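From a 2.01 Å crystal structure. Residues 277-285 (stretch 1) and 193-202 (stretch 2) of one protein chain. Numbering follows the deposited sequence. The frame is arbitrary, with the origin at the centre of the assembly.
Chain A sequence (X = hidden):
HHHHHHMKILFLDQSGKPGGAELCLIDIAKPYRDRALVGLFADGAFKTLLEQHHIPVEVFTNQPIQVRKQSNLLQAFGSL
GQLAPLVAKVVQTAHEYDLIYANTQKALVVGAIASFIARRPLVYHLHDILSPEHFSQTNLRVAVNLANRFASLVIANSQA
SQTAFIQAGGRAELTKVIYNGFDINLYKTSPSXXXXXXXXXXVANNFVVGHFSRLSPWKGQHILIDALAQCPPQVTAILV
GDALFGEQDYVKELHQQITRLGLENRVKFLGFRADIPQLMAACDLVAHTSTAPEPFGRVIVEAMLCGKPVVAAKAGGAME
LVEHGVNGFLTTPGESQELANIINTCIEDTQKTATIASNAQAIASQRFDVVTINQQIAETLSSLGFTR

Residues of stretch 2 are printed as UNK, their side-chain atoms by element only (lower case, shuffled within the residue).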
ATOM      1  N   PRO A 277     -40.037 -12.830   3.627  1.00 33.59           N
ATOM      2  CA  PRO A 277     -40.925 -12.523   4.729  1.00 36.47           C
ATOM      3  C   PRO A 277     -42.247 -13.244   4.665  1.00 34.90           C
ATOM      4  O   PRO A 277     -42.799 -13.678   5.683  1.00 32.04           O
ATOM      5  CB  PRO A 277     -41.134 -10.984   4.579  1.00 37.82           C
ATOM      6  CG  PRO A 277     -39.873 -10.523   3.862  1.00 32.70           C
ATOM      7  CD  PRO A 277     -39.645 -11.601   2.879  1.00 35.00           C
ATOM      8  N   GLN A 278     -42.794 -13.343   3.471  1.00 33.26           N
ATOM      9  CA  GLN A 278     -44.053 -14.024   3.288  1.00 34.96           C
ATOM     10  C   GLN A 278     -43.960 -15.543   3.559  1.00 30.34           C
ATOM     11  O   GLN A 278     -44.823 -16.134   4.209  1.00 28.69           O
ATOM     12  CB  GLN A 278     -44.547 -13.812   1.843  1.00 39.82           C
ATOM     13  CG  GLN A 278     -44.964 -12.365   1.503  1.00 37.57           C
ATOM     14  CD  GLN A 278     -43.806 -11.393   1.534  1.00 37.87           C
ATOM     15  OE1 GLN A 278     -42.656 -11.710   1.108  1.00 41.18           O
ATOM     16  NE2 GLN A 278     -44.088 -10.166   1.994  1.00 39.33           N
ATOM     17  N   LEU A 279     -42.935 -16.161   2.980  1.00 34.73           N
ATOM     18  CA  LEU A 279     -42.632 -17.560   3.272  1.00 31.63           C
ATOM     19  C   LEU A 279     -42.474 -17.795   4.735  1.00 32.29           C
ATOM     20  O   LEU A 279     -43.037 -18.728   5.235  1.00 34.76           O
ATOM     21  CB  LEU A 279     -41.379 -18.000   2.518  1.00 30.41           C
ATOM     22  CG  LEU A 279     -41.691 -18.182   1.044  1.00 31.82           C
ATOM     23  CD1 LEU A 279     -40.376 -18.227   0.266  1.00 31.58           C
ATOM     24  CD2 LEU A 279     -42.510 -19.443   0.755  1.00 36.30           C
ATOM     25  N   MET A 280     -41.696 -16.938   5.418  1.00 32.35           N
ATOM     26  CA  MET A 280     -41.515 -17.037   6.895  1.00 30.64           C
ATOM     27  C   MET A 280     -42.879 -17.018   7.632  1.00 28.58           C
ATOM     28  O   MET A 280     -43.197 -17.817   8.515  1.00 30.12           O
ATOM     29  CB  MET A 280     -40.629 -15.892   7.361  1.00 29.58           C
ATOM     30  CG  MET A 280     -39.130 -15.981   6.993  1.00 28.92           C
ATOM     31  SD  MET A 280     -38.098 -14.734   7.792  1.00 21.02           S
ATOM     32  CE  MET A 280     -36.531 -15.479   7.280  1.00 32.26           C
ATOM     33  N   ALA A 281     -43.709 -16.066   7.241  1.00 28.08           N
ATOM     34  CA  ALA A 281     -45.026 -15.939   7.795  1.00 30.02           C
ATOM     35  C   ALA A 281     -45.819 -17.206   7.616  1.00 30.71           C
ATOM     36  O   ALA A 281     -46.585 -17.581   8.507  1.00 36.02           O
ATOM     37  CB  ALA A 281     -45.777 -14.760   7.184  1.00 30.47           C
ATOM     38  N   ALA A 282     -45.632 -17.900   6.506  1.00 30.81           N
ATOM     39  CA  ALA A 282     -46.353 -19.118   6.328  1.00 32.16           C
ATOM     40  C   ALA A 282     -45.802 -20.325   7.083  1.00 32.79           C
ATOM     41  O   ALA A 282     -46.435 -21.332   7.100  1.00 34.27           O
ATOM     42  CB  ALA A 282     -46.469 -19.421   4.884  1.00 33.64           C
ATOM     43  N   CYS A 283     -44.634 -20.219   7.694  1.00 34.06           N
ATOM     44  CA  CYS A 283     -44.087 -21.311   8.526  1.00 32.03           C
ATOM     45  C   CYS A 283     -44.780 -21.270   9.876  1.00 35.50           C
ATOM     46  O   CYS A 283     -45.479 -20.285  10.216  1.00 34.25           O
ATOM     47  CB  CYS A 283     -42.603 -21.101   8.700  1.00 34.93           C
ATOM     48  SG  CYS A 283     -41.761 -21.372   7.135  1.00 36.71           S
ATOM     49  N   ASP A 284     -44.624 -22.348  10.626  1.00 31.40           N
ATOM     50  CA  ASP A 284     -45.052 -22.413  12.006  1.00 34.34           C
ATOM     51  C   ASP A 284     -43.831 -22.264  12.890  1.00 34.80           C
ATOM     52  O   ASP A 284     -43.955 -21.863  13.998  1.00 31.20           O
ATOM     53  CB  ASP A 284     -45.801 -23.725  12.230  1.00 43.40           C
ATOM     54  CG  ASP A 284     -47.061 -23.829  11.340  1.00 40.50           C
ATOM     55  OD1 ASP A 284     -48.003 -23.111  11.736  1.00 41.06           O
ATOM     56  OD2 ASP A 284     -47.100 -24.527  10.247  1.00 35.74           O
ATOM     57  N   LEU A 285     -42.633 -22.534  12.364  1.00 31.18           N
ATOM     58  CA  LEU A 285     -41.370 -22.348  13.087  1.00 31.51           C
ATOM     59  C   LEU A 285     -40.299 -22.105  12.055  1.00 29.93           C
ATOM     60  O   LEU A 285     -40.343 -22.681  10.977  1.00 26.46           O
ATOM     61  CB  LEU A 285     -41.047 -23.594  13.894  1.00 34.21           C
ATOM     62  CG  LEU A 285     -39.666 -23.775  14.495  1.00 32.83           C
ATOM     63  CD1 LEU A 285     -39.507 -22.697  15.582  1.00 36.76           C
ATOM     64  CD2 LEU A 285     -39.458 -25.188  15.119  1.00 34.93           C
ATOM     65  N   UNK A 193     -52.977 -13.659   3.139  1.00 41.26           N
ATOM     66  CA  UNK A 193     -51.829 -14.022   2.300  1.00 39.65           C
ATOM     67  C   UNK A 193     -51.151 -15.314   2.834  1.00 39.82           C
ATOM     68  O   UNK A 193     -50.760 -16.150   2.051  1.00 37.95           O
ATOM     69  c   UNK A 193     -51.182 -11.736   1.325  1.00 51.24           C
ATOM     70  o   UNK A 193     -52.159 -11.898   0.567  1.00 50.83           O
ATOM     71  c   UNK A 193     -50.765 -12.900   2.234  1.00 43.82           C
ATOM     72  o   UNK A 193     -50.553 -10.649   1.363  1.00 66.89           O
ATOM     73  N   UNK A 194     -51.030 -15.437   4.155  1.00 34.79           N
ATOM     74  CA  UNK A 194     -50.455 -16.605   4.786  1.00 36.52           C
ATOM     75  C   UNK A 194     -51.243 -17.837   4.349  1.00 39.22           C
ATOM     76  O   UNK A 194     -50.688 -18.740   3.771  1.00 35.46           O
ATOM     77  c   UNK A 194     -50.052 -17.850   6.975  1.00 38.79           C
ATOM     78  c   UNK A 194     -49.531 -15.083   8.270  1.00 38.05           C
ATOM     79  c   UNK A 194     -49.422 -15.438   6.785  1.00 38.45           C
ATOM     80  c   UNK A 194     -50.425 -16.506   6.328  1.00 35.56           C
ATOM     81  N   UNK A 195     -52.552 -17.813   4.563  1.00 43.47           N
ATOM     82  CA  UNK A 195     -53.414 -18.971   4.251  1.00 44.22           C
ATOM     83  C   UNK A 195     -53.325 -19.345   2.792  1.00 41.13           C
ATOM     84  O   UNK A 195     -53.206 -20.520   2.464  1.00 37.20           O
ATOM     85  c   UNK A 195     -54.867 -18.703   4.669  1.00 47.58           C
ATOM     86  o   UNK A 195     -55.652 -19.856   4.356  1.00 58.40           O
ATOM     87  N   UNK A 196     -53.305 -18.360   1.897  1.00 41.12           N
ATOM     88  CA  UNK A 196     -53.181 -18.689   0.489  1.00 42.41           C
ATOM     89  C   UNK A 196     -51.878 -19.336   0.118  1.00 39.85           C
ATOM     90  O   UNK A 196     -51.797 -20.269  -0.729  1.00 37.78           O
ATOM     91  c   UNK A 196     -55.772 -18.353  -0.736  1.00 68.70           C
ATOM     92  n   UNK A 196     -56.981 -18.137  -2.940  1.00 72.11           N
ATOM     93  c   UNK A 196     -57.105 -18.113  -1.445  1.00 74.72           C
ATOM     94  c   UNK A 196     -53.398 -17.430  -0.380  1.00 46.94           C
ATOM     95  c   UNK A 196     -54.889 -17.087  -0.528  1.00 60.78           C
ATOM     96  N   UNK A 197     -50.827 -18.762   0.657  1.00 35.04           N
ATOM     97  CA  UNK A 197     -49.512 -19.264   0.373  1.00 35.22           C
ATOM     98  C   UNK A 197     -49.343 -20.714   0.882  1.00 34.51           C
ATOM     99  O   UNK A 197     -48.788 -21.549   0.145  1.00 34.27           O
ATOM    100  c   UNK A 197     -46.068 -17.631   1.295  1.00 40.46           C
ATOM    101  c   UNK A 197     -46.978 -18.681   0.688  1.00 39.24           C
ATOM    102  c   UNK A 197     -46.651 -18.818  -0.791  1.00 42.45           C
ATOM    103  c   UNK A 197     -48.437 -18.302   0.942  1.00 35.68           C
ATOM    104  N   UNK A 198     -49.772 -20.989   2.123  1.00 31.90           N
ATOM    105  CA  UNK A 198     -49.728 -22.365   2.616  1.00 36.22           C
ATOM    106  C   UNK A 198     -50.549 -23.337   1.663  1.00 39.46           C
ATOM    107  O   UNK A 198     -50.142 -24.446   1.389  1.00 36.37           O
ATOM    108  c   UNK A 198     -50.211 -22.413   4.052  1.00 33.09           C
ATOM    109  n   UNK A 198     -50.271 -24.697   8.222  1.00 32.57           N
ATOM    110  c   UNK A 198     -49.671 -23.644   7.715  1.00 35.76           C
ATOM    111  c   UNK A 198     -49.233 -21.801   5.033  1.00 32.58           C
ATOM    112  c   UNK A 198     -49.875 -21.568   6.382  1.00 32.25           C
ATOM    113  n   UNK A 198     -50.371 -22.794   6.987  1.00 36.17           N
ATOM    114  n   UNK A 198     -48.386 -23.431   7.977  1.00 42.20           N
ATOM    115  N   UNK A 199     -51.672 -22.856   1.153  1.00 39.53           N
ATOM    116  CA  UNK A 199     -52.511 -23.616   0.235  1.00 42.83           C
ATOM    117  C   UNK A 199     -51.778 -23.941  -1.030  1.00 41.19           C
ATOM    118  O   UNK A 199     -51.732 -25.094  -1.387  1.00 43.30           O
ATOM    119  c   UNK A 199     -54.884 -23.126   0.952  1.00 53.54           C
ATOM    120  c   UNK A 199     -56.192 -22.341   0.750  1.00 70.68           C
ATOM    121  o   UNK A 199     -56.246 -21.321   0.044  1.00 86.39           O
ATOM    122  n   UNK A 199     -57.251 -22.806   1.402  1.00 69.17           N
ATOM    123  c   UNK A 199     -53.831 -22.890  -0.100  1.00 44.09           C
ATOM    124  N   UNK A 200     -51.187 -22.940  -1.688  1.00 39.93           N
ATOM    125  CA  UNK A 200     -50.472 -23.143  -2.916  1.00 39.49           C
ATOM    126  C   UNK A 200     -49.240 -24.012  -2.729  1.00 42.44           C
ATOM    127  O   UNK A 200     -48.794 -24.688  -3.649  1.00 39.64           O
ATOM    128  n   UNK A 200     -52.001 -19.118  -5.269  1.00 58.59           N
ATOM    129  c   UNK A 200     -50.083 -21.807  -3.498  1.00 39.83           C
ATOM    130  c   UNK A 200     -51.313 -21.022  -3.944  1.00 42.37           C
ATOM    131  o   UNK A 200     -49.824 -19.532  -5.081  1.00 55.73           O
ATOM    132  c   UNK A 200     -50.979 -19.818  -4.814  1.00 52.03           C
ATOM    133  N   UNK A 201     -48.650 -23.955  -1.551  1.00 37.86           N
ATOM    134  CA  UNK A 201     -47.484 -24.738  -1.266  1.00 37.53           C
ATOM    135  C   UNK A 201     -47.883 -26.113  -0.870  1.00 44.10           C
ATOM    136  O   UNK A 201     -47.035 -26.959  -0.772  1.00 39.46           O
ATOM    137  c   UNK A 201     -45.026 -23.205  -1.779  1.00 45.04           C
ATOM    138  c   UNK A 201     -45.908 -22.882  -0.576  1.00 35.56           C
ATOM    139  c   UNK A 201     -45.094 -22.354   0.576  1.00 34.93           C
ATOM    140  c   UNK A 201     -46.667 -24.105  -0.151  1.00 35.47           C
ATOM    141  N   UNK A 202     -49.159 -26.332  -0.569  1.00 45.39           N
ATOM    142  CA  UNK A 202     -49.590 -27.664  -0.237  1.00 41.12           C
ATOM    143  C   UNK A 202     -49.245 -28.036   1.181  1.00 44.65           C
ATOM    144  O   UNK A 202     -49.212 -29.211   1.508  1.00 38.99           O
TER

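Position 193 has four side-chain atoms: two carbons, the second carrying two oxygens. Its CB points toward stretch 1, but the side chain makes no contact with it. The group is a carboxylate bonded directly to CB, so the residue is Asp193.

Position 194 has four carbons, forked at CB, with one arm two carbons long. The longer arm packs on Ala281 and the shorter on Ala282. This is Ile194. Its CG1 lies 3.7 Å from Ala281 CB, and its CG2 lies 4.0 Å from Ala282 CA. The CA atoms of Ala282 and Ile194 are 5.1 Å apart, the nearest CA pair across the stretches.

Position 195 has one carbon and then one oxygen. Its CB points away from stretch 1. It is Ser195.

Position 196 has four carbons in a row ending in nitrogen. It is exposed and out of reach. This is Lys196.

Position 197 has four carbons, forked at the second. Its CB points toward stretch 1, and one end carbon touches Gln278, Leu279 and Ala282. This gives Leu197. Its CD2 is 3.5 Å from Gln278 O, 4.0 Å from Leu279 CD2 and 4.0 Å from Ala282 CB.

Position 198 has three carbons, a nitrogen, then a carbon carrying two more nitrogens. A terminal nitrogen reaches the carbonyl of Ala282 and the carboxylate of Asp284. The guanidinium identifies Arg198. Its NH1 donates to Ala282 O at 3.0 Å and to Asp284 OD2 at 2.8 Å; the second bond is part of a salt bridge. Both acceptors lie at the edge of the guanidinium, near its plane. The CG packs 3.7 Å from Ala282 CB.

Positions 199 and 200 each have three carbons, the third carrying one oxygen and one nitrogen. Both are exposed and out of reach of stretch 1. The amides make them Gln199 and Gln200.

Position 201 has four carbons, forked at the second. An end carbon touches Leu279. It is Leu201, whose CD1 is 3.9 Å from Leu279 CD2.

Position 202 has no side-chain atoms, so it is Gly202. Its phi of 79° favours glycine. Its N bonds to Gln199 O at 3.0 Å and weakly to Arg198 O at 2.9 Å, forming a Schellman motif after the helix.

The contact joins two helices that cross almost at right angles, with axes 8.9 Å apart at their closest. Ile194, Leu197 and Leu201 supply apolar surface to Leu279, Ala281 and Ala282. Arg198 adds the polar part. Its guanidinium reaches stretch 1 where the carbonyl of Ala282 accepts a hydrogen bond and Asp284 supplies the opposite charge. One nitrogen thus ties the second helix to both the backbone and a side chain of stretch 1.

Stretch 2, residues 193-202: DISKLRQQLG
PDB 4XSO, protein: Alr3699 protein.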